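Long-range contacts in protein-arginine-phosphatase (Geobacillus stearothermophilus, PDB 4PIC), which removes phosphate from phosphorylated arginine side chains of proteins by hydrolysis and probably counteracts the protein arginine kinase McsB: residues 10-15 with 61-66; 48-53 with 124-129; 3-8 with 78-83; 17-22 with 131-136; 24-29 with 136-141. All coordinates share one frame; numbering follows the deposited sequence.

Contact 1 of 5, residues 10-15 with 61-66; sequences TGNTCR and AAHRSS. With PO4 (phosphate ion), chain C.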
# COMPACT_ATOMS: atom_id res chain seq x y z
N THR A 10 4.99 4.30 3.63
CA THR A 10 4.87 3.24 2.63
C THR A 10 6.14 2.42 2.51
O THR A 10 6.11 1.19 2.71
CB THR A 10 4.43 3.77 1.25
OG1 THR A 10 3.15 4.40 1.39
CG2 THR A 10 4.33 2.62 0.22
N GLY A 11 7.25 3.07 2.18
CA GLY A 11 8.49 2.36 1.91
C GLY A 11 9.37 2.13 3.13
O GLY A 11 10.32 1.35 3.06
N ASN A 12 9.04 2.80 4.24
CA ASN A 12 9.83 2.73 5.47
C ASN A 12 11.31 3.05 5.21
O ASN A 12 12.20 2.38 5.74
CB ASN A 12 9.68 1.35 6.12
CG ASN A 12 10.25 1.29 7.53
OD1 ASN A 12 10.88 0.29 7.91
ND2 ASN A 12 10.04 2.35 8.32
N THR A 13 11.55 4.06 4.38
CA THR A 13 12.92 4.54 4.12
C THR A 13 13.06 6.04 4.39
O THR A 13 14.17 6.53 4.60
CB THR A 13 13.41 4.27 2.68
OG1 THR A 13 12.52 4.90 1.74
CG2 THR A 13 13.48 2.78 2.40
N CYS A 14 11.95 6.76 4.41
CA CYS A 14 12.01 8.21 4.51
C CYS A 14 11.33 8.78 5.77
O CYS A 14 11.99 8.99 6.78
CB CYS A 14 11.52 8.84 3.20
SG CYS A 14 12.54 8.30 1.79
N ARG A 15 10.02 9.02 5.73
CA ARG A 15 9.39 9.67 6.88
C ARG A 15 9.35 8.82 8.14
O ARG A 15 9.76 9.29 9.20
CB ARG A 15 7.98 10.18 6.54
CG ARG A 15 7.98 11.36 5.57
CD ARG A 15 6.57 11.70 5.15
NE ARG A 15 6.02 10.72 4.22
CZ ARG A 15 4.90 10.89 3.53
NH1 ARG A 15 4.21 12.02 3.67
NH2 ARG A 15 4.48 9.95 2.71
N ALA A 61 21.57 6.84 13.46
CA ALA A 61 21.05 5.57 13.94
C ALA A 61 21.00 4.53 12.82
O ALA A 61 20.89 4.88 11.65
CB ALA A 61 19.67 5.78 14.52
N ALA A 62 21.11 3.27 13.21
CA ALA A 62 20.94 2.17 12.27
C ALA A 62 19.46 2.04 11.94
O ALA A 62 18.61 2.05 12.85
CB ALA A 62 21.48 0.88 12.85
N HIS A 63 19.14 1.95 10.66
CA HIS A 63 17.78 1.64 10.25
C HIS A 63 17.80 0.53 9.20
O HIS A 63 18.60 0.58 8.26
CB HIS A 63 17.07 2.85 9.66
CG HIS A 63 15.71 2.53 9.12
ND1 HIS A 63 14.64 2.24 9.93
CD2 HIS A 63 15.26 2.40 7.84
CE1 HIS A 63 13.58 1.97 9.18
NE2 HIS A 63 13.93 2.07 7.91
N ARG A 64 16.91 -0.44 9.38
CA ARG A 64 16.62 -1.45 8.35
C ARG A 64 15.13 -1.41 8.07
O ARG A 64 14.34 -1.57 9.00
CB ARG A 64 16.96 -2.86 8.85
CG ARG A 64 18.19 -2.97 9.73
CD ARG A 64 19.41 -3.30 8.91
NE ARG A 64 19.60 -2.36 7.81
CZ ARG A 64 20.76 -2.12 7.22
NH1 ARG A 64 21.86 -2.76 7.61
NH2 ARG A 64 20.83 -1.24 6.23
N SER A 65 14.75 -1.23 6.81
CA SER A 65 13.33 -1.17 6.47
C SER A 65 12.62 -2.49 6.76
O SER A 65 13.24 -3.56 6.71
CB SER A 65 13.14 -0.78 5.00
OG SER A 65 13.57 -1.80 4.12
N SER A 66 11.34 -2.40 7.11
CA SER A 66 10.52 -3.56 7.42
C SER A 66 9.15 -3.41 6.78
O SER A 66 8.57 -2.33 6.82
CB SER A 66 10.32 -3.71 8.93
OG SER A 66 11.53 -3.63 9.64
P PO4 C . 6.35 6.98 1.30
O1 PO4 C . 7.20 5.77 1.57
O2 PO4 C . 5.78 6.91 -0.09
O3 PO4 C . 5.25 7.07 2.31
O4 PO4 C . 7.24 8.20 1.38
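Asn-12 offers two oxygens to the 61-66 loop, and both accept a hydrogen bond. Its CG lies anti to the backbone N (chi1 -169°), on the side of His-63 and Ser-65. OD1 receives Ser-66 N at 2.8 Å, in the carbonyl plane and on a lone pair. The backbone oxygen Asn-12 O takes His-63 NE2, also at 2.8 Å, the donor standing tilted from the carbonyl plane. The imidazole is turned 79° against the Asn-12 amide, and its CE1 comes within 3.4 Å of Asn-12 OD1. Asparagine suits the place, since it tolerates the positive phi found here and its ND2 still reaches Ser-16 and Ser-35. Around this tight centre the packing thins. Thr-13 CG2 meets Ser-65 CB only at 4.4 Å, while Ser-65 OG turns to Ala-41 and Ser-44. Arg-64, exposed, points away from the 10-15 loop and has a long, weak ion pair with Glu-45. The 10-15 loop completes the CX5R phosphate-binding loop of low molecular weight phosphatases, which begins at the nucleophile Cys-9. A phosphate ion, probably from the crystallisation liquor, sits in it: Gly-11 N donates nearly straight to its O1 (2.8 Å, 165°), Thr-10 N donates to its O3 at 3.1 Å, and Arg-15 NH2 reaches O3 at 3.0 Å in the guanidinium plane. With the oxygens of Asn-12 drawn to His-63 and Ser-66, the loop probably keeps the shape in which its N-H groups can collect around a phosphoryl group.

Contact 2 of 5, residues 48-53 with 124-129; sequences VHAKMV and EVYRAA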
# COMPACT_ATOMS: atom_id res chain seq x y z
N VAL A 48 19.30 8.50 1.66
CA VAL A 48 20.46 9.32 1.97
C VAL A 48 20.08 10.69 2.53
O VAL A 48 20.72 11.17 3.46
CB VAL A 48 21.45 9.44 0.76
CG1 VAL A 48 20.80 10.18 -0.41
CG2 VAL A 48 22.72 10.11 1.19
N HIS A 49 19.04 11.30 1.99
CA HIS A 49 18.64 12.62 2.49
C HIS A 49 18.07 12.51 3.90
O HIS A 49 18.26 13.41 4.71
CB HIS A 49 17.63 13.30 1.57
CG HIS A 49 18.23 13.91 0.35
ND1 HIS A 49 17.48 14.26 -0.75
CD2 HIS A 49 19.51 14.25 0.05
CE1 HIS A 49 18.27 14.78 -1.68
NE2 HIS A 49 19.50 14.78 -1.22
N ALA A 50 17.37 11.41 4.20
CA ALA A 50 16.86 11.19 5.56
C ALA A 50 18.05 11.07 6.50
O ALA A 50 18.08 11.69 7.57
CB ALA A 50 15.99 9.94 5.63
N LYS A 51 19.05 10.29 6.10
CA LYS A 51 20.25 10.17 6.93
C LYS A 51 20.94 11.51 7.11
O LYS A 51 21.38 11.84 8.21
CB LYS A 51 21.24 9.19 6.32
CG LYS A 51 20.82 7.74 6.40
CD LYS A 51 22.03 6.89 6.07
CE LYS A 51 21.70 5.43 5.92
NZ LYS A 51 22.95 4.65 5.67
N MSE A 52 21.02 12.30 6.06
CA MSE A 52 21.68 13.59 6.15
C MSE A 52 20.99 14.55 7.09
O MSE A 52 21.63 15.16 7.94
CB MSE A 52 21.81 14.22 4.77
CG MSE A 52 22.95 13.65 3.94
SE MSE A 52 22.86 14.24 2.10
CE MSE A 52 24.51 13.46 1.46
N VAL A 53 19.68 14.71 6.96
CA VAL A 53 18.99 15.65 7.83
C VAL A 53 18.94 15.17 9.28
O VAL A 53 18.96 15.98 10.22
CB VAL A 53 17.60 16.08 7.30
CG1 VAL A 53 17.73 16.63 5.88
CG2 VAL A 53 16.64 14.92 7.33
N GLU A 124 15.91 19.78 0.98
CA GLU A 124 15.13 20.81 1.65
C GLU A 124 13.76 20.30 2.10
O GLU A 124 13.26 20.70 3.14
CB GLU A 124 14.96 22.05 0.77
CG GLU A 124 16.23 22.88 0.60
CD GLU A 124 17.19 22.30 -0.42
OE1 GLU A 124 16.75 21.48 -1.25
OE2 GLU A 124 18.38 22.67 -0.38
N VAL A 125 13.16 19.41 1.31
CA VAL A 125 11.86 18.87 1.68
C VAL A 125 12.01 17.81 2.78
O VAL A 125 11.15 17.69 3.64
CB VAL A 125 11.09 18.32 0.47
CG1 VAL A 125 9.65 18.03 0.86
CG2 VAL A 125 11.13 19.34 -0.66
N TYR A 126 13.10 17.05 2.74
CA TYR A 126 13.41 16.15 3.86
C TYR A 126 13.59 16.94 5.15
O TYR A 126 13.15 16.50 6.22
CB TYR A 126 14.68 15.35 3.58
CG TYR A 126 14.42 14.15 2.69
CD1 TYR A 126 14.39 14.26 1.31
CD2 TYR A 126 14.22 12.88 3.25
CE1 TYR A 126 14.15 13.16 0.50
CE2 TYR A 126 13.98 11.78 2.45
CZ TYR A 126 13.95 11.93 1.08
OH TYR A 126 13.72 10.84 0.26
N ARG A 127 14.24 18.09 5.05
CA ARG A 127 14.46 18.92 6.23
C ARG A 127 13.13 19.46 6.75
O ARG A 127 12.89 19.49 7.94
CB ARG A 127 15.44 20.06 5.93
CG ARG A 127 16.03 20.71 7.17
CD ARG A 127 17.12 21.71 6.81
NE ARG A 127 18.32 21.05 6.29
CZ ARG A 127 18.82 21.25 5.08
NH1 ARG A 127 18.24 22.11 4.25
NH2 ARG A 127 19.92 20.61 4.70
N ALA A 128 12.25 19.87 5.84
CA ALA A 128 10.93 20.37 6.22
C ALA A 128 10.15 19.28 6.96
O ALA A 128 9.51 19.56 8.01
CB ALA A 128 10.17 20.81 4.98
N ALA A 129 10.20 18.06 6.43
CA ALA A 129 9.53 16.92 7.06
C ALA A 129 10.13 16.64 8.44
O ALA A 129 9.41 16.43 9.41
CB ALA A 129 9.63 15.69 6.18
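His-49 lays its CB over one face of the Tyr-126 ring, 3.5 Å from the ring centroid, as a CH-pi contact. A CG anti to the carbonyl carbon (chi1 -78°) roots the imidazole beside that ring, its edge toward the face in an offset edge-to-face pair, planes 71° and centroids 5.3 Å apart. Beside it, Ala-50 CB meets Tyr-126 CD2 at 4.2 Å; a methyl group is small enough to let the phenol slide in next to the helix backbone. One turn on, Val-53 CG1 rests 4.0 Å from Tyr-126 CB and 4.1 Å from Arg-127 CB, a branched side chain covering the root of both. These residues join helix 48-56 to the start of the long C-terminal helix 123-150 in the alpha/beta fold of low molecular weight phosphatases, the axes passing 9.1 Å apart at a crossing angle of -56°. Outside the pair, Tyr-126 OH has a weak hydrogen bond to Ser-47 OG, and the ring packs on Cys-14 of the phosphate-binding loop and on Pro-118. His-49 ND1 makes a weak hydrogen bond to Gly-121 O. Arg-127 NH2 forms a salt bridge with Glu-56, while Met-18 of helix 15-25 lies against Ala-50 and Val-53.

Contact 3 of 5, residues 3-8 with 78-83; sequences YRILFV and HVLAMT
His-78, Val-8 and Leu-80 bury the most surface where the strands 3-8 and 78-81 run side by side. The CG of His-78 lies anti to its carbonyl carbon (chi1 -57°), and the imidazole spans two residues of the neighbouring strand: ND1 lies 3.9 Å from Ile-5 CD1, and CE1 meets Tyr-3 CD1 at 3.5 Å. The two rings are inclined at 42°, and Phe-107 meets the imidazole too. An alanine here would probably leave the edge of Tyr-3 without CE1 beside it and open a gap where ND1 met Ile-5 CD1. On the same face of the sheet Leu-80 lies alongside Phe-7, its CB 3.8 Å from Phe-7 CD1, while its CD1 meets Ile-5 CG2 at 3.7 Å; the branched tip thus fills the angle between two apolar side chains. Val-8 serves the opposite face, CG2 against Val-79 CG1 at 3.8 Å, and both valines, well suited to extended backbone, are covered by Ile-90 of helix 84-93. The backbones are joined in parallel register. Leu-80 gives its N-H to Leu-6 O at 2.8 Å, and its own O receives Val-8 N at 3.1 Å from above the carbonyl plane. Val-8 O accepts Met-82 N, which keeps the pairing going just past the strand 78-81. These are the two central strands of a parallel sheet in the order 2-1-3-4, with helices packed on both faces: the Rossmann-like core of low molecular weight phosphatases, whose first strand leads into the phosphate-binding loop.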
# COMPACT_ATOMS: atom_id res chain seq x y z
N TYR A 3 4.73 1.96 26.65
CA TYR A 3 4.36 2.42 25.32
C TYR A 3 5.16 1.70 24.25
O TYR A 3 6.38 1.56 24.36
CB TYR A 3 4.56 3.93 25.20
CG TYR A 3 3.60 4.72 26.04
CD1 TYR A 3 2.30 4.96 25.60
CD2 TYR A 3 3.98 5.23 27.27
CE1 TYR A 3 1.41 5.68 26.36
CE2 TYR A 3 3.09 5.94 28.04
CZ TYR A 3 1.82 6.17 27.58
OH TYR A 3 0.94 6.89 28.36
N ARG A 4 4.46 1.24 23.22
CA ARG A 4 5.11 0.66 22.06
C ARG A 4 4.61 1.40 20.82
O ARG A 4 3.51 1.16 20.32
CB ARG A 4 4.87 -0.85 21.98
CG ARG A 4 5.58 -1.62 23.11
CD ARG A 4 5.18 -3.09 23.17
NE ARG A 4 3.78 -3.27 23.54
CZ ARG A 4 3.34 -3.34 24.79
NH1 ARG A 4 4.19 -3.23 25.81
NH2 ARG A 4 2.05 -3.51 25.03
N ILE A 5 5.45 2.33 20.36
CA ILE A 5 5.07 3.26 19.31
C ILE A 5 5.58 2.76 17.97
O ILE A 5 6.78 2.54 17.80
CB ILE A 5 5.69 4.64 19.56
CG1 ILE A 5 5.34 5.15 20.97
CG2 ILE A 5 5.25 5.63 18.49
CD1 ILE A 5 3.85 5.22 21.26
N LEU A 6 4.66 2.57 17.02
CA LEU A 6 4.98 2.11 15.68
C LEU A 6 4.68 3.20 14.67
O LEU A 6 3.53 3.60 14.49
CB LEU A 6 4.14 0.87 15.36
CG LEU A 6 4.36 0.28 13.97
CD1 LEU A 6 5.76 -0.29 13.87
CD2 LEU A 6 3.32 -0.78 13.65
N PHE A 7 5.72 3.72 14.02
CA PHE A 7 5.52 4.74 12.99
C PHE A 7 5.43 4.08 11.62
O PHE A 7 6.19 3.15 11.35
CB PHE A 7 6.67 5.75 12.96
CG PHE A 7 6.75 6.62 14.18
CD1 PHE A 7 5.78 7.59 14.41
CD2 PHE A 7 7.81 6.51 15.06
CE1 PHE A 7 5.86 8.42 15.53
CE2 PHE A 7 7.90 7.34 16.17
CZ PHE A 7 6.93 8.30 16.40
N VAL A 8 4.52 4.55 10.78
CA VAL A 8 4.26 3.87 9.51
C VAL A 8 4.18 4.83 8.31
O VAL A 8 3.49 5.84 8.37
CB VAL A 8 2.94 3.07 9.58
CG1 VAL A 8 2.68 2.37 8.23
CG2 VAL A 8 2.98 2.05 10.71
N HIS A 78 0.37 2.01 20.09
CA HIS A 78 -0.08 3.10 19.23
C HIS A 78 0.58 2.98 17.88
O HIS A 78 1.81 2.86 17.79
CB HIS A 78 0.31 4.47 19.82
CG HIS A 78 -0.21 4.70 21.20
ND1 HIS A 78 0.25 4.02 22.30
CD2 HIS A 78 -1.16 5.55 21.66
CE1 HIS A 78 -0.39 4.43 23.38
NE2 HIS A 78 -1.25 5.37 23.02
N VAL A 79 -0.24 3.00 16.83
CA VAL A 79 0.26 2.99 15.47
C VAL A 79 0.07 4.40 14.94
O VAL A 79 -1.06 4.88 14.83
CB VAL A 79 -0.50 1.99 14.59
CG1 VAL A 79 0.08 1.98 13.18
CG2 VAL A 79 -0.43 0.59 15.22
N LEU A 80 1.18 5.06 14.67
CA LEU A 80 1.16 6.47 14.31
C LEU A 80 1.58 6.62 12.86
O LEU A 80 2.76 6.49 12.50
CB LEU A 80 2.05 7.30 15.25
CG LEU A 80 1.63 7.22 16.73
CD1 LEU A 80 2.54 8.07 17.62
CD2 LEU A 80 0.18 7.65 16.88
N ALA A 81 0.59 6.88 12.02
CA ALA A 81 0.79 6.97 10.59
C ALA A 81 1.30 8.36 10.20
O ALA A 81 0.98 9.36 10.83
CB ALA A 81 -0.53 6.68 9.86
N MSE A 82 2.08 8.41 9.12
CA MSE A 82 2.60 9.69 8.65
C MSE A 82 1.51 10.56 8.01
O MSE A 82 1.59 11.78 8.03
CB MSE A 82 3.78 9.49 7.68
CG MSE A 82 5.01 8.81 8.31
SE MSE A 82 5.89 9.79 9.74
CE MSE A 82 4.82 9.22 11.24
N THR A 83 0.52 9.91 7.41
CA THR A 83 -0.54 10.62 6.68
C THR A 83 -1.87 9.95 6.94
O THR A 83 -1.91 8.79 7.35
CB THR A 83 -0.29 10.58 5.15
OG1 THR A 83 -0.51 9.25 4.66
CG2 THR A 83 1.11 11.04 4.79

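Contact 4 of 5, residues 17-22 with 131-136; sequences PMAAAL and DELETL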
# COMPACT_ATOMS: atom_id res chain seq x y z
N PRO A 17 11.15 6.26 9.24
CA PRO A 17 12.44 6.10 9.94
C PRO A 17 12.91 7.39 10.60
O PRO A 17 13.56 7.34 11.66
CB PRO A 17 13.40 5.69 8.83
CG PRO A 17 12.52 5.04 7.81
CD PRO A 17 11.26 5.84 7.83
N MSE A 18 12.59 8.54 10.02
CA MSE A 18 12.95 9.79 10.67
C MSE A 18 12.17 9.96 11.97
O MSE A 18 12.74 10.34 13.00
CB MSE A 18 12.71 10.99 9.75
CG MSE A 18 13.76 11.11 8.64
SE MSE A 18 13.75 12.82 7.69
CE MSE A 18 12.01 12.65 6.81
N ALA A 19 10.88 9.69 11.93
CA ALA A 19 10.05 9.75 13.12
C ALA A 19 10.60 8.84 14.20
O ALA A 19 10.74 9.25 15.36
CB ALA A 19 8.61 9.37 12.78
N ALA A 20 10.90 7.60 13.84
CA ALA A 20 11.41 6.63 14.80
C ALA A 20 12.74 7.08 15.37
O ALA A 20 12.95 6.98 16.58
CB ALA A 20 11.53 5.24 14.16
N ALA A 21 13.62 7.59 14.52
CA ALA A 21 14.92 8.03 15.00
C ALA A 21 14.82 9.20 15.96
O ALA A 21 15.53 9.26 16.97
CB ALA A 21 15.84 8.38 13.84
N LEU A 22 13.94 10.16 15.65
CA LEU A 22 13.76 11.32 16.51
C LEU A 22 13.23 10.91 17.87
O LEU A 22 13.68 11.43 18.89
CB LEU A 22 12.83 12.34 15.85
CG LEU A 22 13.46 13.09 14.68
CD1 LEU A 22 12.37 13.75 13.87
CD2 LEU A 22 14.44 14.13 15.22
N ASP A 131 11.57 18.74 10.41
CA ASP A 131 11.23 19.81 11.33
C ASP A 131 9.81 19.64 11.84
O ASP A 131 9.54 19.85 13.03
CB ASP A 131 11.41 21.17 10.65
CG ASP A 131 12.87 21.53 10.43
OD1 ASP A 131 13.74 20.97 11.14
OD2 ASP A 131 13.14 22.37 9.55
N GLU A 132 8.90 19.25 10.95
CA GLU A 132 7.52 18.96 11.35
C GLU A 132 7.52 17.83 12.36
O GLU A 132 6.85 17.91 13.40
CB GLU A 132 6.66 18.56 10.15
CG GLU A 132 6.32 19.68 9.16
CD GLU A 132 5.62 19.17 7.92
OE1 GLU A 132 5.53 17.94 7.75
OE2 GLU A 132 5.17 20.00 7.09
N LEU A 133 8.27 16.78 12.06
CA LEU A 133 8.34 15.62 12.93
C LEU A 133 8.96 15.95 14.28
O LEU A 133 8.51 15.46 15.31
CB LEU A 133 9.14 14.50 12.27
CG LEU A 133 8.45 13.79 11.12
CD1 LEU A 133 9.45 12.91 10.38
CD2 LEU A 133 7.29 12.96 11.68
N GLU A 134 9.99 16.79 14.29
CA GLU A 134 10.63 17.14 15.55
C GLU A 134 9.62 17.81 16.49
O GLU A 134 9.52 17.48 17.68
CB GLU A 134 11.85 18.04 15.35
CG GLU A 134 12.48 18.48 16.66
CD GLU A 134 13.98 18.71 16.59
OE1 GLU A 134 14.47 19.23 15.56
OE2 GLU A 134 14.66 18.36 17.57
N THR A 135 8.85 18.75 15.93
CA THR A 135 7.85 19.46 16.71
C THR A 135 6.81 18.50 17.26
O THR A 135 6.49 18.54 18.46
CB THR A 135 7.16 20.53 15.85
OG1 THR A 135 8.14 21.47 15.40
CG2 THR A 135 6.08 21.24 16.66
N LEU A 136 6.31 17.62 16.40
CA LEU A 136 5.27 16.69 16.83
C LEU A 136 5.79 15.64 17.81
O LEU A 136 5.07 15.22 18.72
CB LEU A 136 4.62 16.02 15.61
CG LEU A 136 3.86 16.99 14.71
CD1 LEU A 136 3.40 16.31 13.44
CD2 LEU A 136 2.66 17.59 15.42
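Leu-133 and Leu-22 each hold CG anti to the carbonyl carbon (chi1 -73° in both), which sets each CG between helices 15-25 and 123-150. In Leu-133 a nearly extended second torsion (chi2 168°) then carries CD1 to Met-18 CB at 3.8 Å and to the backbone Ala-19 N at the same distance. The other branch, CD2, meets Ala-19 CB at 4.0 Å. Leu-22 replies from the next turn: its CD1 lies 3.7 Å from Leu-133 CB and 3.9 Å from Glu-134 N, and the two leucine side chains cross at about a right angle. Alanine suits position 19, since its single methyl lets the backbones approach to 6.1 Å between Ala-19 CA and Leu-133 CA. The axes pass 9.7 Å apart at a crossing angle of -41°, two helices side by side on the sheet face of Phe-7 and Leu-80 in the low molecular weight phosphatase fold. Partly exposed Glu-134 forms a salt bridge to Lys-57 through OE1. Around this pair, Met-18 reaches on to Ala-50, Val-53 and Leu-54 of helix 48-56, Leu-133 touches Leu-104 of helix 104-109, and from below Phe-7 packs on helix 15-25 and Met-82 on both Ala-19 and Leu-133.

Contact 5 of 5, residues 24-29 with 136-141; sequences ENKQLP and LIDRLA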
# COMPACT_ATOMS: atom_id res chain seq x y z
N GLU A 24 13.39 7.82 19.29
CA GLU A 24 14.34 6.93 19.95
C GLU A 24 15.50 7.72 20.54
O GLU A 24 16.00 7.40 21.62
CB GLU A 24 14.84 5.87 18.96
CG GLU A 24 15.90 4.92 19.51
CD GLU A 24 15.37 3.96 20.56
OE1 GLU A 24 14.13 3.86 20.74
OE2 GLU A 24 16.19 3.29 21.22
N ASN A 25 15.89 8.79 19.86
CA ASN A 25 16.99 9.63 20.35
C ASN A 25 16.72 10.22 21.72
O ASN A 25 17.65 10.51 22.47
CB ASN A 25 17.30 10.76 19.37
CG ASN A 25 18.70 11.32 19.56
OD1 ASN A 25 19.67 10.58 19.67
ND2 ASN A 25 18.80 12.64 19.59
N LYS A 26 15.45 10.40 22.06
CA LYS A 26 15.10 10.96 23.37
C LYS A 26 15.30 9.97 24.52
O LYS A 26 15.36 10.38 25.68
CB LYS A 26 13.65 11.44 23.38
CG LYS A 26 13.37 12.60 22.44
CD LYS A 26 11.89 12.95 22.46
CE LYS A 26 11.61 14.22 21.69
NZ LYS A 26 12.22 15.41 22.38
N GLN A 27 15.35 8.68 24.20
CA GLN A 27 15.56 7.63 25.21
C GLN A 27 14.58 7.77 26.37
O GLN A 27 14.97 7.78 27.55
CB GLN A 27 17.01 7.67 25.71
CG GLN A 27 18.01 7.19 24.67
CD GLN A 27 17.93 5.69 24.45
OE1 GLN A 27 18.18 4.91 25.37
NE2 GLN A 27 17.58 5.28 23.24
N LEU A 28 13.30 7.90 26.03
CA LEU A 28 12.28 8.06 27.06
C LEU A 28 12.08 6.73 27.79
O LEU A 28 11.83 5.71 27.16
CB LEU A 28 10.96 8.50 26.44
CG LEU A 28 10.92 9.75 25.57
CD1 LEU A 28 9.51 9.91 25.00
CD2 LEU A 28 11.34 10.98 26.35
N PRO A 29 12.18 6.75 29.13
CA PRO A 29 11.89 5.53 29.89
C PRO A 29 10.49 5.02 29.60
O PRO A 29 9.56 5.82 29.47
CB PRO A 29 11.98 6.01 31.35
CG PRO A 29 12.91 7.17 31.31
CD PRO A 29 12.66 7.85 29.99
N LEU A 136 6.31 17.62 16.40
CA LEU A 136 5.27 16.69 16.83
C LEU A 136 5.79 15.64 17.81
O LEU A 136 5.07 15.22 18.72
CB LEU A 136 4.62 16.02 15.61
CG LEU A 136 3.86 16.99 14.71
CD1 LEU A 136 3.40 16.31 13.44
CD2 LEU A 136 2.66 17.59 15.42
N ILE A 137 7.04 15.23 17.64
CA ILE A 137 7.61 14.21 18.51
C ILE A 137 7.96 14.78 19.88
O ILE A 137 7.86 14.08 20.90
CB ILE A 137 8.76 13.49 17.80
CG1 ILE A 137 8.15 12.61 16.70
CG2 ILE A 137 9.57 12.64 18.77
CD1 ILE A 137 9.15 12.00 15.81
N ASP A 138 8.32 16.06 19.92
CA ASP A 138 8.48 16.74 21.19
C ASP A 138 7.15 16.74 21.93
O ASP A 138 7.09 16.46 23.13
CB ASP A 138 8.99 18.18 21.00
CG ASP A 138 10.46 18.24 20.64
OD1 ASP A 138 11.16 17.21 20.76
OD2 ASP A 138 10.93 19.33 20.24
N ARG A 139 6.06 17.05 21.22
CA ARG A 139 4.74 17.06 21.85
C ARG A 139 4.33 15.66 22.26
O ARG A 139 3.71 15.46 23.31
CB ARG A 139 3.67 17.63 20.92
CG ARG A 139 4.04 18.91 20.21
CD ARG A 139 3.55 20.18 20.88
NE ARG A 139 3.81 21.32 20.01
CZ ARG A 139 4.13 22.54 20.43
NH1 ARG A 139 4.22 22.78 21.73
NH2 ARG A 139 4.36 23.51 19.56
N LEU A 140 4.67 14.67 21.44
CA LEU A 140 4.40 13.28 21.78
C LEU A 140 5.11 12.87 23.06
O LEU A 140 4.50 12.26 23.95
CB LEU A 140 4.85 12.38 20.63
CG LEU A 140 4.72 10.88 20.88
CD1 LEU A 140 3.25 10.55 21.02
CD2 LEU A 140 5.31 10.11 19.72
N ALA A 141 6.39 13.23 23.17
CA ALA A 141 7.16 12.93 24.38
C ALA A 141 6.50 13.53 25.61
O ALA A 141 6.33 12.86 26.64
CB ALA A 141 8.58 13.44 24.25
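Lys-26 reaches across to helix 123-150, pointing CB toward it from near the C-terminal end of helix 15-25. CB and CG act as spacers. Next, CD meets the methyl of Ala-141, CB, at 3.8 Å; CE lies 3.9 Å from Ile-137 CG2. The chain then bends (chi4 -67°), swinging NZ to Asp-138 OD1 at 2.6 Å, a short hydrogen-bonded salt bridge. The ammonium nitrogen meets OD1 on its anti side, 29° out of the carboxylate plane, with the two side chains crossing at about a right angle. A lysine suits a place like this, with apolar methylenes at CD and CE and a charge at the tip; an alanine here would probably leave Asp-138 without this positive mate and Ala-141 less well covered. Helix 15-25 is the connecting helix of the beta-alpha-beta crossover from strand 3-9 to strand 31-37, and this turn takes the chain back toward the sheet. Gln-27 makes the turn with a positive phi. Its N donates to Glu-24 O at 3.0 Å, and its side-chain NE2 reaches the same oxygen at 3.1 Å from the opposite face of the carbonyl plane. Leu-28 follows, pressing CD1 against Ala-141 CB at 3.7 Å; alanine is small enough to sit beneath both Leu-28 and Lys-26. Beyond, Leu-28 also touches Leu-23 and Gln-145, and Pro-29 O is hydrogen-bonded to Gln-148.

From the N terminus, strand 3-9 opens contact 3, which closes at 78-83 and encloses contact 1, where the phosphate-binding loop meets residues 61-66. Contacts 4 and 5 start in turn on helix 15-25 and its end, cross contacts 1 and 3, and close far along the chain on helix 123-150; they cross each other and share Leu-136. Contact 2 begins at 48-53, between the halves of contacts 1 and 3, so it crosses both, yet it lies wholly within the spans of contacts 4 and 5. Contact 3 pairs the central strands; contacts 2, 4 and 5 bring helices 48-56 and 15-25 to the C-terminal helix, with Met-18 bridging contacts 2 and 4.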